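Local structure of anaphase-promoting complex subunit cut9 (Schizosaccharomyces pombe, 2XPI) at residues P343-L346 against A347-E351; L377-G380 against I381-C385; D306-L309 against C310-D313; Y337-D340 against V341-L344; S352-K355 against N356-Y359. The protein is a TPR-repeat subunit of the anaphase-promoting complex/cyclosome, the E3 ubiquitin ligase that controls mitosis and G1, and forms homodimers and binds hcn1. All coordinates share one frame; numbering follows the deposited sequence.

Contact 1: P343-L346 against A347-E351; sequences PLHL and ASLHE
L349 lays its CD1 methyl over one face of the imidazole of H345, one turn back along the first helix of TPR 8, helix 342-352. The methyl sits 3.9 Å from the centroid of the H345 ring and 29° off its normal, a CH-pi contact, and CE1 of H345 is the ring atom nearest to L349 CD1. CG of H345 is anti to its backbone N (chi1 -171°) while CG of L349 is anti to its own carbonyl carbon, which brings ring and methyl together on the same flank. Both side chains go on to pack on I361 of helix 355-368, the second helix of the repeat.

On another side of the helix, S348 turns its hydroxyl back to L344. The carbonyl oxygen L344 O is gripped twice, by S348 N at 3.1 Å and by S348 OG, the two donors arriving from opposite faces of the carbonyl plane. That gives the hydroxyl of this buried serine an acceptor within its own helix. L344 packs on a modified side chain of another protein's chain, consistent with the buried N-terminal acetyl-methionine of hcn1, and P343 and A347 pack on that chain's backbone. Between these two residues runs an ordinary helical bond, A347 N to P343 O, 2.9 Å.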
loop_
_atom_site.group_PDB
_atom_site.type_symbol
_atom_site.label_atom_id
_atom_site.label_comp_id
_atom_site.label_asym_id
_atom_site.label_seq_id
_atom_site.Cartn_x
_atom_site.Cartn_y
_atom_site.Cartn_z
ATOM N N PRO A 343 -25.882 -2.888 4.392
ATOM C CA PRO A 343 -26.971 -1.985 4.797
ATOM C C PRO A 343 -28.378 -2.614 4.754
ATOM O O PRO A 343 -29.161 -2.459 5.714
ATOM C CB PRO A 343 -26.861 -0.852 3.791
ATOM C CG PRO A 343 -25.361 -0.800 3.485
ATOM C CD PRO A 343 -24.905 -2.232 3.498
ATOM N N LEU A 344 -28.685 -3.315 3.665
ATOM C CA LEU A 344 -29.967 -3.988 3.506
ATOM C C LEU A 344 -30.131 -5.094 4.548
ATOM O O LEU A 344 -31.209 -5.297 5.129
ATOM C CB LEU A 344 -30.057 -4.611 2.113
ATOM C CG LEU A 344 -31.035 -4.055 1.081
ATOM C CD1 LEU A 344 -32.119 -3.172 1.734
ATOM C CD2 LEU A 344 -30.286 -3.290 0.006
ATOM N N HIS A 345 -29.052 -5.828 4.753
ATOM C CA HIS A 345 -29.053 -6.934 5.674
ATOM C C HIS A 345 -29.218 -6.432 7.122
ATOM O O HIS A 345 -30.088 -6.895 7.871
ATOM C CB HIS A 345 -27.742 -7.686 5.510
ATOM C CG HIS A 345 -27.705 -8.975 6.249
ATOM N ND1 HIS A 345 -26.803 -9.226 7.256
ATOM C CD2 HIS A 345 -28.486 -10.073 6.156
ATOM C CE1 HIS A 345 -27.020 -10.438 7.742
ATOM N NE2 HIS A 345 -28.036 -10.972 7.090
ATOM N N LEU A 346 -28.363 -5.489 7.505
ATOM C CA LEU A 346 -28.427 -4.865 8.813
ATOM C C LEU A 346 -29.814 -4.279 9.101
ATOM O O LEU A 346 -30.422 -4.557 10.152
ATOM C CB LEU A 346 -27.384 -3.759 8.912
ATOM C CG LEU A 346 -26.016 -4.118 9.485
ATOM C CD1 LEU A 346 -25.951 -5.547 9.937
ATOM C CD2 LEU A 346 -24.927 -3.830 8.472
ATOM N N ALA A 347 -30.305 -3.455 8.177
ATOM C CA ALA A 347 -31.561 -2.757 8.401
ATOM C C ALA A 347 -32.721 -3.750 8.539
ATOM O O ALA A 347 -33.631 -3.542 9.340
ATOM C CB ALA A 347 -31.813 -1.762 7.301
ATOM N N SER A 348 -32.681 -4.839 7.779
ATOM C CA SER A 348 -33.711 -5.868 7.891
ATOM C C SER A 348 -33.625 -6.652 9.191
ATOM O O SER A 348 -34.653 -7.042 9.742
ATOM C CB SER A 348 -33.667 -6.826 6.701
ATOM O OG SER A 348 -34.010 -6.142 5.511
ATOM N N LEU A 349 -32.411 -6.888 9.685
ATOM C CA LEU A 349 -32.248 -7.532 10.992
ATOM C C LEU A 349 -32.748 -6.620 12.134
ATOM O O LEU A 349 -33.359 -7.102 13.087
ATOM C CB LEU A 349 -30.796 -7.989 11.239
ATOM C CG LEU A 349 -30.219 -9.170 10.438
ATOM C CD1 LEU A 349 -28.690 -9.289 10.631
ATOM C CD2 LEU A 349 -30.921 -10.504 10.739
ATOM N N HIS A 350 -32.504 -5.321 12.043
ATOM C CA HIS A 350 -32.994 -4.404 13.067
ATOM C C HIS A 350 -34.529 -4.402 13.131
ATOM O O HIS A 350 -35.123 -4.377 14.215
ATOM C CB HIS A 350 -32.482 -2.996 12.807
ATOM C CG HIS A 350 -33.124 -1.955 13.661
ATOM N ND1 HIS A 350 -34.183 -1.187 13.226
ATOM C CD2 HIS A 350 -32.857 -1.550 14.925
ATOM C CE1 HIS A 350 -34.540 -0.351 14.184
ATOM N NE2 HIS A 350 -33.752 -0.551 15.226
ATOM N N GLU A 351 -35.156 -4.434 11.960
ATOM C CA GLU A 351 -36.602 -4.486 11.845
ATOM C C GLU A 351 -37.191 -5.718 12.535
ATOM O O GLU A 351 -38.282 -5.668 13.090
ATOM C CB GLU A 351 -36.993 -4.473 10.370
ATOM C CG GLU A 351 -38.259 -5.248 10.054
ATOM C CD GLU A 351 -39.503 -4.417 10.247
ATOM O OE1 GLU A 351 -40.586 -5.001 10.466
ATOM O OE2 GLU A 351 -39.396 -3.171 10.182
#

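Contact 2: L377-G380 against I381-C385; sequences LAVG and IYYLC
V379 and Y383 run side by side and point the same way along helix 373-385, the first helix of TPR 9, and V379 CG1 comes within 3.5 Å of Y383 CE2. The backbone polar atoms are paired in i to i+4 fashion. I381 N gives to L377 O at 2.9 Å with an N-H...O angle of 162°, Y382 N gives to A378 O, and Y383 N gives to V379 O at 3.2 Å, nearly straight at 168°. The donor L384 N is poorer: it bonds only weakly to G380 O, and its place in the model is less sure. C385 N, next along, bonds to I381 O.

V379 O has carbon neighbours besides its N-H partner, for CD2 of the Y383 ring lies 3.2 Å from V379 O. The ring of Y382 has V379 O at its edge and sets CD2 over one face of the Y383 ring; it also meets Y359 of helix 355-368 edge to face.

Toward helix 342-352, L377 and I381 both pack on L346, and I381 also touches an apolar side chain of another protein's chain. Within the helix these two meet through their terminal methyls, L377 CD1 to I381 CD1, at 3.8 Å.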
loop_
_atom_site.group_PDB
_atom_site.type_symbol
_atom_site.label_atom_id
_atom_site.label_comp_id
_atom_site.label_asym_id
_atom_site.label_seq_id
_atom_site.Cartn_x
_atom_site.Cartn_y
_atom_site.Cartn_z
ATOM N N LEU A 377 -21.446 1.202 10.965
ATOM C CA LEU A 377 -22.893 1.182 10.768
ATOM C C LEU A 377 -23.453 -0.010 11.519
ATOM O O LEU A 377 -24.472 0.097 12.186
ATOM C CB LEU A 377 -23.228 1.054 9.287
ATOM C CG LEU A 377 -24.570 1.444 8.629
ATOM C CD1 LEU A 377 -25.230 0.233 8.028
ATOM C CD2 LEU A 377 -25.546 2.231 9.490
ATOM N N ALA A 378 -22.769 -1.147 11.420
ATOM C CA ALA A 378 -23.239 -2.387 12.033
ATOM C C ALA A 378 -23.184 -2.322 13.568
ATOM O O ALA A 378 -24.123 -2.748 14.260
ATOM C CB ALA A 378 -22.450 -3.584 11.507
ATOM N N VAL A 379 -22.084 -1.796 14.096
ATOM C CA VAL A 379 -21.975 -1.587 15.537
ATOM C C VAL A 379 -23.112 -0.684 16.037
ATOM O O VAL A 379 -23.683 -0.938 17.079
ATOM C CB VAL A 379 -20.611 -0.997 15.923
ATOM C CG1 VAL A 379 -20.577 -0.673 17.378
ATOM C CG2 VAL A 379 -19.510 -1.983 15.604
ATOM N N GLY A 380 -23.457 0.342 15.266
ATOM C CA GLY A 380 -24.487 1.274 15.656
ATOM C C GLY A 380 -25.864 0.641 15.644
ATOM O O GLY A 380 -26.631 0.801 16.592
ATOM N N ILE A 381 -26.186 -0.073 14.570
ATOM C CA ILE A 381 -27.497 -0.689 14.433
ATOM C C ILE A 381 -27.730 -1.657 15.575
ATOM O O ILE A 381 -28.843 -1.770 16.079
ATOM C CB ILE A 381 -27.659 -1.405 13.078
ATOM C CG1 ILE A 381 -27.779 -0.363 11.963
ATOM C CG2 ILE A 381 -28.900 -2.325 13.088
ATOM C CD1 ILE A 381 -27.736 -0.944 10.583
ATOM N N TYR A 382 -26.659 -2.327 15.998
ATOM C CA TYR A 382 -26.738 -3.234 17.137
ATOM C C TYR A 382 -27.108 -2.516 18.414
ATOM O O TYR A 382 -28.011 -2.946 19.118
ATOM C CB TYR A 382 -25.429 -3.969 17.384
ATOM C CG TYR A 382 -25.450 -4.601 18.745
ATOM C CD1 TYR A 382 -26.353 -5.613 19.037
ATOM C CD2 TYR A 382 -24.604 -4.166 19.753
ATOM C CE1 TYR A 382 -26.403 -6.193 20.281
ATOM C CE2 TYR A 382 -24.646 -4.739 21.020
ATOM C CZ TYR A 382 -25.551 -5.754 21.272
ATOM O OH TYR A 382 -25.605 -6.338 22.515
ATOM N N TYR A 383 -26.392 -1.444 18.735
ATOM C CA TYR A 383 -26.733 -0.666 19.917
ATOM C C TYR A 383 -28.162 -0.144 19.807
ATOM O O TYR A 383 -28.771 0.237 20.802
ATOM C CB TYR A 383 -25.716 0.446 20.171
ATOM C CG TYR A 383 -24.431 -0.114 20.719
ATOM C CD1 TYR A 383 -24.433 -0.865 21.889
ATOM C CD2 TYR A 383 -23.218 0.079 20.063
ATOM C CE1 TYR A 383 -23.268 -1.408 22.399
ATOM C CE2 TYR A 383 -22.037 -0.456 20.570
ATOM C CZ TYR A 383 -22.071 -1.203 21.740
ATOM O OH TYR A 383 -20.915 -1.741 22.267
ATOM N N LEU A 384 -28.706 -0.195 18.594
ATOM C CA LEU A 384 -30.080 0.210 18.345
ATOM C C LEU A 384 -31.213 -0.862 18.529
ATOM O O LEU A 384 -32.299 -0.447 18.919
ATOM C CB LEU A 384 -30.177 0.940 16.994
ATOM C CG LEU A 384 -31.084 2.173 16.899
ATOM C CD1 LEU A 384 -30.567 3.265 17.805
ATOM C CD2 LEU A 384 -31.218 2.695 15.465
ATOM N N CYS A 385 -31.024 -2.181 18.273
ATOM C CA CYS A 385 -32.054 -3.154 18.778
ATOM C C CYS A 385 -31.908 -3.367 20.281
ATOM O O CYS A 385 -32.637 -4.174 20.879
ATOM C CB CYS A 385 -32.155 -4.578 18.120
ATOM S SG CYS A 385 -33.034 -5.741 19.399
#

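Contact 3: D306-L309 against C310-D313; sequences DLLL and CKAD
K311 reaches back over L307 and L308 on helix 305-317, the first helix of TPR 7, and its aliphatic chain packs along the two leucines. Its CB rests 3.3 Å from L308 O. CG follows, anti to the K311 carbonyl carbon (chi1 -64°), which sends the chain back toward the start of the helix, with L307 O as the nearest neighbour of CG. Next comes CD, 3.6 Å from L308 CD2. CE meets L307 CD1 and, at 3.7 Å, L308 CD2, both on the same side of it. The chain then bends at its last torsion (chi4 -65°) and delivers NZ to a salt bridge with E292 of helix 285-296. CD and CE thus lie against leucine methyls, while the charge is carried to an acid on the preceding helix.

Elsewhere on the helix, D306 has two salt-bridge partners, K278 of its own chain and K109 of the second subunit, so the helix takes part in the homodimer contact. L309 and D313 face helix 342-352, where both meet L344.

Among the backbone bonds, A312 N to L308 O, 2.9 Å, lies in the carbonyl plane, whereas C310 N to D306 O is weak. The methyl CB of A312 sits 4.2 Å from L309 CD2.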
loop_
_atom_site.group_PDB
_atom_site.type_symbol
_atom_site.label_atom_id
_atom_site.label_comp_id
_atom_site.label_asym_id
_atom_site.label_seq_id
_atom_site.Cartn_x
_atom_site.Cartn_y
_atom_site.Cartn_z
ATOM N N ASP A 306 -24.950 -8.411 -7.652
ATOM C CA ASP A 306 -25.590 -7.201 -8.169
ATOM C C ASP A 306 -27.053 -7.428 -8.576
ATOM O O ASP A 306 -27.900 -6.563 -8.368
ATOM C CB ASP A 306 -24.780 -6.617 -9.344
ATOM C CG ASP A 306 -23.387 -6.117 -8.917
ATOM O OD1 ASP A 306 -23.278 -5.410 -7.890
ATOM O OD2 ASP A 306 -22.394 -6.430 -9.611
ATOM N N LEU A 307 -27.354 -8.590 -9.142
ATOM C CA LEU A 307 -28.719 -8.901 -9.562
ATOM C C LEU A 307 -29.620 -9.188 -8.355
ATOM O O LEU A 307 -30.780 -8.788 -8.316
ATOM C CB LEU A 307 -28.710 -10.090 -10.530
ATOM C CG LEU A 307 -29.958 -10.499 -11.335
ATOM C CD1 LEU A 307 -30.619 -11.742 -10.761
ATOM C CD2 LEU A 307 -30.952 -9.365 -11.440
ATOM N N LEU A 308 -29.080 -9.888 -7.369
ATOM C CA LEU A 308 -29.860 -10.253 -6.208
ATOM C C LEU A 308 -30.178 -8.990 -5.407
ATOM O O LEU A 308 -31.246 -8.870 -4.787
ATOM C CB LEU A 308 -29.127 -11.310 -5.386
ATOM C CG LEU A 308 -29.224 -12.656 -6.124
ATOM C CD1 LEU A 308 -28.614 -13.818 -5.368
ATOM C CD2 LEU A 308 -30.674 -12.936 -6.412
ATOM N N LEU A 309 -29.259 -8.035 -5.471
ATOM C CA LEU A 309 -29.477 -6.735 -4.881
ATOM C C LEU A 309 -30.538 -5.779 -5.533
ATOM O O LEU A 309 -31.117 -5.017 -4.764
ATOM C CB LEU A 309 -28.145 -6.029 -4.654
ATOM C CG LEU A 309 -27.408 -6.161 -3.315
ATOM C CD1 LEU A 309 -26.341 -5.098 -3.279
ATOM C CD2 LEU A 309 -28.319 -5.973 -2.116
ATOM N N CYS A 310 -30.807 -5.772 -6.865
ATOM C CA CYS A 310 -32.000 -5.003 -7.348
ATOM C C CYS A 310 -33.164 -5.589 -6.575
ATOM O O CYS A 310 -33.897 -4.862 -5.934
ATOM C CB CYS A 310 -32.326 -4.987 -8.910
ATOM S SG CYS A 310 -34.178 -5.321 -9.357
ATOM N N LYS A 311 -33.289 -6.914 -6.611
ATOM C CA LYS A 311 -34.420 -7.619 -6.005
ATOM C C LYS A 311 -34.597 -7.285 -4.539
ATOM O O LYS A 311 -35.688 -6.946 -4.108
ATOM C CB LYS A 311 -34.245 -9.133 -6.100
ATOM C CG LYS A 311 -34.219 -9.714 -7.482
ATOM C CD LYS A 311 -33.622 -11.112 -7.395
ATOM C CE LYS A 311 -33.308 -11.686 -8.764
ATOM N NZ LYS A 311 -34.557 -11.882 -9.550
ATOM N N ALA A 312 -33.526 -7.432 -3.772
ATOM C CA ALA A 312 -33.585 -7.289 -2.333
ATOM C C ALA A 312 -34.030 -5.875 -1.971
ATOM O O ALA A 312 -34.859 -5.682 -1.090
ATOM C CB ALA A 312 -32.218 -7.601 -1.715
ATOM N N ASP A 313 -33.468 -4.896 -2.668
ATOM C CA ASP A 313 -33.816 -3.508 -2.464
ATOM C C ASP A 313 -35.256 -3.273 -2.846
ATOM O O ASP A 313 -35.958 -2.521 -2.176
ATOM C CB ASP A 313 -32.920 -2.602 -3.298
ATOM C CG ASP A 313 -31.870 -1.898 -2.463
ATOM O OD1 ASP A 313 -32.235 -1.226 -1.448
ATOM O OD2 ASP A 313 -30.671 -2.018 -2.834
#

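Contact 4: Y337-D340 against V341-L344; sequences YNLD and VYPL
V341 meets N338 at the entrance to helix 342-352, where a type I beta turn from L339 to Y342 leads the chain into TPR 8. V341 N gives a weak bond to N338 OD1, 3.3 Å away with an N-H...O angle of 132°. The same carboxamide oxygen also takes a weak bond from D340 N, so two backbone N-H groups share it. N338 can do this because its CG is anti to the backbone N (chi1 -178°), which swings the amide forward along the turn. V341 CG1 comes near N338 O.

At Y342 the turn closes: Y342 N bonds to L339 O over 3.2 Å, nearly straight at 166°, although the N-H comes from well above the carbonyl plane. The phenol ring then receives L339 at its edge, with CD1 of L339 3.6 Å from Y342 CE2 and near the plane of the ring.

P343 has no N-H to offer, and its CD lies 3.6 Å from D340 O. D340 O is linked to L344 N, its i+4 partner, through a water that donates to D340 O and accepts from L344 N at 2.8 Å.

Around this start, V341 packs on T328 and I331 of helix 321-334, Y342 reaches I361 and L365 of helix 355-368 as well as V374 of helix 373-385, and L344 lies against helix 305-317.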
loop_
_atom_site.group_PDB
_atom_site.type_symbol
_atom_site.label_atom_id
_atom_site.label_comp_id
_atom_site.label_asym_id
_atom_site.label_seq_id
_atom_site.Cartn_x
_atom_site.Cartn_y
_atom_site.Cartn_z
ATOM N N TYR A 337 -17.252 -11.988 1.537
ATOM C CA TYR A 337 -16.527 -10.720 1.544
ATOM C C TYR A 337 -17.263 -9.661 0.755
ATOM O O TYR A 337 -16.701 -8.613 0.446
ATOM C CB TYR A 337 -15.110 -10.872 0.985
ATOM C CG TYR A 337 -14.231 -11.778 1.797
ATOM C CD1 TYR A 337 -13.285 -11.255 2.661
ATOM C CD2 TYR A 337 -14.351 -13.163 1.706
ATOM C CE1 TYR A 337 -12.469 -12.082 3.408
ATOM C CE2 TYR A 337 -13.543 -13.998 2.448
ATOM C CZ TYR A 337 -12.600 -13.448 3.302
ATOM O OH TYR A 337 -11.785 -14.262 4.056
ATOM N N ASN A 338 -18.514 -9.928 0.406
ATOM C CA ASN A 338 -19.318 -8.869 -0.178
ATOM C C ASN A 338 -19.834 -7.898 0.901
ATOM O O ASN A 338 -20.488 -8.304 1.866
ATOM C CB ASN A 338 -20.460 -9.421 -1.016
ATOM C CG ASN A 338 -21.253 -8.320 -1.666
ATOM O OD1 ASN A 338 -21.436 -7.255 -1.073
ATOM N ND2 ASN A 338 -21.714 -8.549 -2.881
ATOM N N LEU A 339 -19.523 -6.619 0.733
ATOM C CA LEU A 339 -19.794 -5.633 1.766
ATOM C C LEU A 339 -21.008 -4.758 1.462
ATOM O O LEU A 339 -21.629 -4.202 2.374
ATOM C CB LEU A 339 -18.557 -4.766 1.993
ATOM C CG LEU A 339 -17.847 -5.032 3.321
ATOM C CD1 LEU A 339 -18.091 -6.469 3.762
ATOM C CD2 LEU A 339 -16.365 -4.714 3.232
ATOM N N ASP A 340 -21.349 -4.646 0.183
ATOM C CA ASP A 340 -22.491 -3.852 -0.247
ATOM C C ASP A 340 -23.792 -4.432 0.267
ATOM O O ASP A 340 -24.823 -3.776 0.262
ATOM C CB ASP A 340 -22.568 -3.819 -1.767
ATOM C CG ASP A 340 -21.363 -3.152 -2.407
ATOM O OD1 ASP A 340 -21.046 -3.554 -3.551
ATOM O OD2 ASP A 340 -20.752 -2.235 -1.790
ATOM N N VAL A 341 -23.756 -5.686 0.686
ATOM C CA VAL A 341 -24.975 -6.345 1.084
ATOM C C VAL A 341 -25.397 -5.895 2.478
ATOM O O VAL A 341 -26.561 -6.042 2.858
ATOM C CB VAL A 341 -24.822 -7.870 1.059
ATOM C CG1 VAL A 341 -24.135 -8.343 2.316
ATOM C CG2 VAL A 341 -26.174 -8.503 0.963
ATOM N N TYR A 342 -24.467 -5.325 3.231
ATOM C CA TYR A 342 -24.730 -5.073 4.649
ATOM C C TYR A 342 -25.832 -4.061 5.032
ATOM O O TYR A 342 -26.639 -4.342 5.909
ATOM C CB TYR A 342 -23.433 -4.846 5.434
ATOM C CG TYR A 342 -22.757 -6.144 5.781
ATOM C CD1 TYR A 342 -23.316 -6.989 6.704
ATOM C CD2 TYR A 342 -21.579 -6.540 5.161
ATOM C CE1 TYR A 342 -22.726 -8.185 7.024
ATOM C CE2 TYR A 342 -20.980 -7.740 5.471
ATOM C CZ TYR A 342 -21.559 -8.553 6.408
ATOM O OH TYR A 342 -20.995 -9.758 6.755
ATOM N N PRO A 343 -25.882 -2.888 4.392
ATOM C CA PRO A 343 -26.971 -1.985 4.797
ATOM C C PRO A 343 -28.378 -2.614 4.754
ATOM O O PRO A 343 -29.161 -2.459 5.714
ATOM C CB PRO A 343 -26.861 -0.852 3.791
ATOM C CG PRO A 343 -25.361 -0.800 3.485
ATOM C CD PRO A 343 -24.905 -2.232 3.498
ATOM N N LEU A 344 -28.685 -3.315 3.665
ATOM C CA LEU A 344 -29.967 -3.988 3.506
ATOM C C LEU A 344 -30.131 -5.094 4.548
ATOM O O LEU A 344 -31.209 -5.297 5.129
ATOM C CB LEU A 344 -30.057 -4.611 2.113
ATOM C CG LEU A 344 -31.035 -4.055 1.081
ATOM C CD1 LEU A 344 -32.119 -3.172 1.734
ATOM C CD2 LEU A 344 -30.286 -3.290 0.006
HETATM O O HOH W 1 -27.448 -3.100 1.171
#

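Contact 5: S352-K355 against N356-Y359; sequences SGEK and NKLY
The turn between the two helices of TPR 8 is a Schellman motif followed directly by the N-cap of the next helix, and E354 takes part in both. G353, with positive phi, is the C-prime residue that ends helix 342-352: G353 N reaches back to H350 O, and E354 N to L349 O. E354 then stands at the N-cap position of helix 355-368, and its carbonyl oxygen receives L358 N at 3.0 Å, nearly straight at 170°. One residue on, Y359 N gives to K355 O over 2.7 Å.

E354 and K357 lie side by side, pointing the same way, with their CB atoms 4.0 Å apart. The E354 chain bends at chi2, leaving its OE1 4.1 Å from K357 CE. L358, by contrast, is buried: its CD2 lies 3.5 Å from E354 O, and the side chain packs on L346 and L349 of helix 342-352 and on I381 of helix 373-385.

The charged ends of E354 and K357 do not touch, OE1 of E354 being 5.0 Å from K357 NZ. Their opposite charges may attract weakly at this distance, but the backbone bonds hold the turn to the helix, and L358 packs it on the neighbouring helices.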
loop_
_atom_site.group_PDB
_atom_site.type_symbol
_atom_site.label_atom_id
_atom_site.label_comp_id
_atom_site.label_asym_id
_atom_site.label_seq_id
_atom_site.Cartn_x
_atom_site.Cartn_y
_atom_site.Cartn_z
ATOM N N SER A 352 -36.467 -6.828 12.503
ATOM C CA SER A 352 -36.965 -8.059 13.103
ATOM C C SER A 352 -36.464 -8.213 14.538
ATOM O O SER A 352 -36.899 -9.103 15.262
ATOM C CB SER A 352 -36.562 -9.261 12.254
ATOM O OG SER A 352 -36.929 -9.052 10.900
ATOM N N GLY A 353 -35.552 -7.340 14.946
ATOM C CA GLY A 353 -35.098 -7.312 16.323
ATOM C C GLY A 353 -34.084 -8.378 16.690
ATOM O O GLY A 353 -34.057 -8.834 17.832
ATOM N N GLU A 354 -33.233 -8.747 15.735
ATOM C CA GLU A 354 -32.271 -9.827 15.908
ATOM C C GLU A 354 -30.948 -9.386 16.544
ATOM O O GLU A 354 -29.930 -9.322 15.858
ATOM C CB GLU A 354 -31.967 -10.443 14.550
ATOM C CG GLU A 354 -33.188 -10.708 13.700
ATOM C CD GLU A 354 -33.594 -12.171 13.705
ATOM O OE1 GLU A 354 -33.097 -12.926 14.573
ATOM O OE2 GLU A 354 -34.404 -12.568 12.835
ATOM N N LYS A 355 -30.952 -9.112 17.848
ATOM C CA LYS A 355 -29.738 -8.672 18.540
ATOM C C LYS A 355 -28.583 -9.622 18.290
ATOM O O LYS A 355 -27.501 -9.205 17.881
ATOM C CB LYS A 355 -29.953 -8.567 20.056
ATOM C CG LYS A 355 -31.394 -8.433 20.509
ATOM C CD LYS A 355 -31.487 -8.324 22.035
ATOM C CE LYS A 355 -30.614 -9.358 22.764
ATOM N NZ LYS A 355 -29.159 -8.986 22.803
ATOM N N ASN A 356 -28.818 -10.900 18.567
ATOM C CA ASN A 356 -27.803 -11.928 18.415
ATOM C C ASN A 356 -27.112 -11.851 17.053
ATOM O O ASN A 356 -25.884 -11.802 16.967
ATOM C CB ASN A 356 -28.432 -13.306 18.632
ATOM C CG ASN A 356 -27.422 -14.440 18.514
ATOM O OD1 ASN A 356 -27.686 -15.469 17.871
ATOM N ND2 ASN A 356 -26.256 -14.259 19.134
ATOM N N LYS A 357 -27.899 -11.819 15.985
ATOM C CA LYS A 357 -27.320 -11.771 14.646
ATOM C C LYS A 357 -26.565 -10.472 14.400
ATOM O O LYS A 357 -25.490 -10.493 13.819
ATOM C CB LYS A 357 -28.377 -12.004 13.566
ATOM C CG LYS A 357 -29.032 -13.376 13.606
ATOM C CD LYS A 357 -29.553 -13.730 12.229
ATOM C CE LYS A 357 -30.394 -15.009 12.229
ATOM N NZ LYS A 357 -29.676 -16.158 12.851
ATOM N N LEU A 358 -27.131 -9.349 14.844
ATOM C CA LEU A 358 -26.494 -8.034 14.740
ATOM C C LEU A 358 -25.190 -7.997 15.523
ATOM O O LEU A 358 -24.224 -7.335 15.120
ATOM C CB LEU A 358 -27.414 -6.961 15.321
ATOM C CG LEU A 358 -28.207 -5.956 14.482
ATOM C CD1 LEU A 358 -28.055 -6.211 12.981
ATOM C CD2 LEU A 358 -29.668 -5.991 14.929
ATOM N N TYR A 359 -25.180 -8.685 16.660
ATOM C CA TYR A 359 -24.007 -8.734 17.530
ATOM C C TYR A 359 -22.834 -9.509 16.915
ATOM O O TYR A 359 -21.691 -9.052 16.949
ATOM C CB TYR A 359 -24.376 -9.365 18.864
ATOM C CG TYR A 359 -23.252 -9.330 19.869
ATOM C CD1 TYR A 359 -22.936 -8.147 20.547
ATOM C CD2 TYR A 359 -22.507 -10.474 20.151
ATOM C CE1 TYR A 359 -21.911 -8.103 21.469
ATOM C CE2 TYR A 359 -21.482 -10.444 21.082
ATOM C CZ TYR A 359 -21.188 -9.255 21.734
ATOM O OH TYR A 359 -20.168 -9.213 22.653
#

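In the fold
Contacts 1 and 2 are the buried ones and lie on the first helices of TPR 8 and TPR 9, meeting where L346 packs on I381. Contact 5 is at the surface; it touches contacts 1 and 2 through L358, which fills in against L346, and through K355 beside C385. Contacts 3 and 4 are partly buried. Contact 4 shares P343 and L344 with contact 1 on helix 342-352, and L344 ties both to L309 and D313 of contact 3. Chemistry follows place: apolar packing and a serine bonded twice to one carbonyl in the core, a side-chain amide and water at the helix start, and, in contact 3, charged side chains whose partners lie outside it, on the same chain and on the second subunit.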